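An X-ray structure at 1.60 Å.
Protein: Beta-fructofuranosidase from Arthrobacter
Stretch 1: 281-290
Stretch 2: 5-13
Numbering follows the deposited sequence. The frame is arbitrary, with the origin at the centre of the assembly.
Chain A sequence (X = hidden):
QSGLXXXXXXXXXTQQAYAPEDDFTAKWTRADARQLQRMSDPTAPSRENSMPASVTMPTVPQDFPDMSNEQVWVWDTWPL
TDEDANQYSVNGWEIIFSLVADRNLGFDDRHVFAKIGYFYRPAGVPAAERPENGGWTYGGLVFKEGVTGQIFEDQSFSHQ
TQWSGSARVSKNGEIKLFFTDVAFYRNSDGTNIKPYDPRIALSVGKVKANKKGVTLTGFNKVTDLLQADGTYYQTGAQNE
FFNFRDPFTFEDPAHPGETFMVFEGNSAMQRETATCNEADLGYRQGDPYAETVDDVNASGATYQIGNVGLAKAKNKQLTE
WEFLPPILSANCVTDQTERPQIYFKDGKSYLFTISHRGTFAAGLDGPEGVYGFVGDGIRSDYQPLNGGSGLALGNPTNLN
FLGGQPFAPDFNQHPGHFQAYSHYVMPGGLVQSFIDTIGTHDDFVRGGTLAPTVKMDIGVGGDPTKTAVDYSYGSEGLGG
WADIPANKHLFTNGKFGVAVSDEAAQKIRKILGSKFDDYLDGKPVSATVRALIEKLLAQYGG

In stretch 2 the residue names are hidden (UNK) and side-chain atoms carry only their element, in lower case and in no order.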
# COMPACT_ATOMS: atom_id res chain seq x y z
N LEU A 281 -24.90 7.33 -3.55
CA LEU A 281 -25.71 6.10 -3.53
C LEU A 281 -25.56 5.33 -4.84
O LEU A 281 -25.33 4.12 -4.84
CB LEU A 281 -27.17 6.41 -3.21
CG LEU A 281 -27.52 6.43 -1.73
CD1 LEU A 281 -26.68 7.41 -0.94
CD2 LEU A 281 -29.01 6.74 -1.61
N GLY A 282 -25.61 6.05 -5.96
CA GLY A 282 -25.22 5.51 -7.26
C GLY A 282 -26.20 4.56 -7.95
O GLY A 282 -25.82 3.89 -8.91
N TYR A 283 -27.45 4.52 -7.50
CA TYR A 283 -28.41 3.57 -8.08
C TYR A 283 -28.85 4.03 -9.44
O TYR A 283 -28.96 5.23 -9.70
CB TYR A 283 -29.63 3.38 -7.16
CG TYR A 283 -29.20 2.74 -5.87
CD1 TYR A 283 -28.85 1.41 -5.85
CD2 TYR A 283 -29.03 3.50 -4.72
CE1 TYR A 283 -28.41 0.81 -4.67
CE2 TYR A 283 -28.58 2.92 -3.54
CZ TYR A 283 -28.25 1.59 -3.53
OH TYR A 283 -27.79 0.99 -2.37
N ARG A 284 -29.08 3.07 -10.31
CA ARG A 284 -29.74 3.36 -11.59
C ARG A 284 -31.17 3.74 -11.29
O ARG A 284 -31.81 3.16 -10.40
CB ARG A 284 -29.68 2.16 -12.51
CG ARG A 284 -28.27 1.64 -12.71
CD ARG A 284 -28.20 0.56 -13.76
NE ARG A 284 -26.85 0.01 -13.83
CZ ARG A 284 -26.37 -0.71 -14.84
NH1 ARG A 284 -27.09 -0.92 -15.95
NH2 ARG A 284 -25.13 -1.20 -14.76
N GLN A 285 -31.67 4.77 -11.95
CA GLN A 285 -33.00 5.27 -11.61
C GLN A 285 -34.04 4.17 -11.77
O GLN A 285 -34.05 3.44 -12.76
CB GLN A 285 -33.39 6.49 -12.46
CG GLN A 285 -34.56 7.22 -11.80
CD GLN A 285 -35.15 8.35 -12.64
OE1 GLN A 285 -36.10 9.04 -12.22
NE2 GLN A 285 -34.60 8.54 -13.81
N GLY A 286 -34.89 4.02 -10.76
CA GLY A 286 -35.97 3.04 -10.81
C GLY A 286 -35.61 1.71 -10.19
O GLY A 286 -36.48 0.86 -9.98
N ASP A 287 -34.33 1.47 -9.95
CA ASP A 287 -33.90 0.16 -9.46
C ASP A 287 -34.72 -0.15 -8.21
O ASP A 287 -34.69 0.62 -7.28
CB ASP A 287 -32.40 0.18 -9.15
CG ASP A 287 -31.82 -1.19 -8.92
OD1 ASP A 287 -30.71 -1.44 -9.40
OD2 ASP A 287 -32.48 -2.07 -8.32
N PRO A 288 -35.44 -1.28 -8.19
CA PRO A 288 -36.24 -1.64 -7.01
C PRO A 288 -35.40 -1.81 -5.76
O PRO A 288 -35.95 -1.74 -4.65
CB PRO A 288 -36.88 -2.98 -7.40
CG PRO A 288 -36.83 -3.02 -8.86
CD PRO A 288 -35.61 -2.27 -9.27
N TYR A 289 -34.09 -2.04 -5.92
CA TYR A 289 -33.19 -2.16 -4.76
C TYR A 289 -32.60 -0.83 -4.28
O TYR A 289 -31.82 -0.79 -3.33
CB TYR A 289 -32.05 -3.15 -5.07
CG TYR A 289 -32.54 -4.57 -5.20
CD1 TYR A 289 -32.67 -5.39 -4.09
CD2 TYR A 289 -32.92 -5.08 -6.43
CE1 TYR A 289 -33.14 -6.67 -4.20
CE2 TYR A 289 -33.39 -6.37 -6.55
CZ TYR A 289 -33.49 -7.16 -5.43
OH TYR A 289 -33.95 -8.45 -5.56
N ALA A 290 -32.93 0.27 -4.96
CA ALA A 290 -32.41 1.58 -4.57
C ALA A 290 -32.78 1.97 -3.15
O ALA A 290 -33.86 1.60 -2.63
CB ALA A 290 -32.89 2.64 -5.56
N UNK A 5 -26.38 -13.23 -6.69
CA UNK A 5 -27.66 -13.10 -6.00
C UNK A 5 -28.37 -11.87 -6.53
O UNK A 5 -27.73 -10.95 -7.04
c UNK A 5 -27.45 -12.96 -4.49
n UNK A 5 -26.61 -16.34 -4.78
c UNK A 5 -27.34 -15.44 -4.14
c UNK A 5 -26.68 -14.11 -3.86
o UNK A 5 -28.50 -15.64 -3.79
N UNK A 6 -29.69 -11.85 -6.42
CA UNK A 6 -30.43 -10.66 -6.84
C UNK A 6 -30.01 -9.47 -5.96
O UNK A 6 -29.70 -9.63 -4.78
o UNK A 6 -33.56 -12.43 -7.42
c UNK A 6 -31.94 -10.88 -6.71
o UNK A 6 -31.86 -12.16 -8.75
c UNK A 6 -32.48 -11.90 -7.70
N UNK A 7 -29.99 -8.28 -6.54
CA UNK A 7 -29.60 -7.10 -5.81
C UNK A 7 -29.55 -5.93 -6.77
O UNK A 7 -29.85 -6.13 -7.94
N UNK A 8 -29.15 -4.75 -6.28
CA UNK A 8 -29.09 -3.59 -7.18
C UNK A 8 -28.08 -3.81 -8.29
O UNK A 8 -27.10 -4.52 -8.11
c UNK A 8 -28.62 -2.46 -6.25
c UNK A 8 -27.81 -3.17 -5.19
c UNK A 8 -28.55 -4.45 -4.97
N UNK A 9 -28.29 -3.14 -9.42
CA UNK A 9 -27.30 -3.12 -10.45
C UNK A 9 -26.22 -2.09 -10.09
O UNK A 9 -26.48 -1.15 -9.37
o UNK A 9 -30.54 -4.22 -13.87
c UNK A 9 -29.39 -3.81 -13.60
c UNK A 9 -27.97 -2.80 -11.79
c UNK A 9 -28.91 -3.93 -12.20
o UNK A 9 -28.60 -3.33 -14.44
N UNK A 10 -24.98 -2.31 -10.55
CA UNK A 10 -23.89 -1.43 -10.23
C UNK A 10 -24.02 -0.15 -11.04
O UNK A 10 -24.71 -0.14 -12.06
c UNK A 10 -22.65 -2.22 -10.64
c UNK A 10 -24.52 -3.51 -11.26
c UNK A 10 -23.13 -3.17 -11.66
N UNK A 11 -23.35 0.89 -10.57
CA UNK A 11 -23.38 2.19 -11.20
C UNK A 11 -22.71 2.08 -12.54
O UNK A 11 -21.75 1.33 -12.71
o UNK A 11 -23.25 3.25 -9.01
c UNK A 11 -22.64 3.22 -10.31
c UNK A 11 -22.71 4.60 -10.89
N UNK A 12 -23.20 2.83 -13.52
CA UNK A 12 -22.53 2.91 -14.81
C UNK A 12 -21.42 3.94 -14.69
O UNK A 12 -21.68 5.10 -14.36
c UNK A 12 -22.75 3.47 -17.24
c UNK A 12 -25.60 2.45 -17.18
c UNK A 12 -23.51 3.29 -15.94
c UNK A 12 -24.57 2.19 -16.10
N UNK A 13 -20.18 3.48 -14.91
CA UNK A 13 -19.00 4.34 -14.88
C UNK A 13 -18.39 4.33 -16.28
O UNK A 13 -18.31 3.29 -16.93
n UNK A 13 -18.22 5.09 -11.73
c UNK A 13 -18.61 4.87 -10.48
c UNK A 13 -18.34 3.92 -12.46
c UNK A 13 -17.95 3.82 -13.90
c UNK A 13 -18.79 2.98 -11.59
n UNK A 13 -18.94 3.60 -10.37
O HOH W 1 -28.76 0.45 -9.25

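Position 5 has three side-chain carbons in a chain, the last carrying one oxygen and one nitrogen. That is an amide. It touches nothing on stretch 1. The residue is Gln5.

Position 6 has two side-chain carbons, the second carrying two oxygens. Its CB lies 3.4 Å from OH of Tyr289. The residue is Asp6.

Position 7 has no side-chain atoms. Its CA sits 3.7 Å from the centroid of the Tyr289 ring, in a CH-pi contact. A CB here would clash with position 8. The residue is Gly7.

Position 8 has three carbons that close a ring onto the backbone N. Its CB lies 3.6 Å from CE1 of Tyr283, at the edge of that ring, and 3.7 Å from CB of Tyr289. The residue is Pro8.

Position 9 has three carbons, the third carrying two oxygens. One oxygen lies 3.2 Å from NH1 of Arg284. The residue is Glu9. The salt bridge rests on charge alone, because OE1 lies over a face of the guanidinium and no N-H points at it.

Position 10 again has three carbons closed onto the backbone N. The CA-to-CB bond points away from stretch 1, though a ring carbon comes within 4.2 Å of NH2 of Arg284. The carbonyl O faces Arg284. The residue is Pro10.

Position 11 has one carbon carrying one oxygen and one carbon. The oxygen is 2.7 Å from O of Gly282. The residue is Thr11, and its hydroxyl donates to that carbonyl. A CB on Gly282 would clash with OG1, and the positive phi there also favours glycine.

Position 12 has four carbons, forked at the first, with one arm two carbons long. A carbon of the longer arm lies 3.6 Å from CZ of Arg284, over the guanidinium face opposite Glu9. The residue is Ile12; that carbon is CG1.

Position 13 has one carbon and then a five-membered ring of three carbons and two nitrogens. It does not reach stretch 1. The residue is His13.

Two loops meet here without regular strand pairing. Arg284 is held on both faces, while its NE and NH2 donate to O of Pro10 at 2.8 and 2.9 Å. Asp287 OD1 accepts from N of Glu9 at 3.0 Å. Its OD2 accepts from N of Tyr289 at 2.9 Å, within the turn. One water accepts from N of Arg284 and donates to O of Glu9 and OD1 of Asp287, linking both loops.

Stretch 2 5-13: QDGPEPTIH
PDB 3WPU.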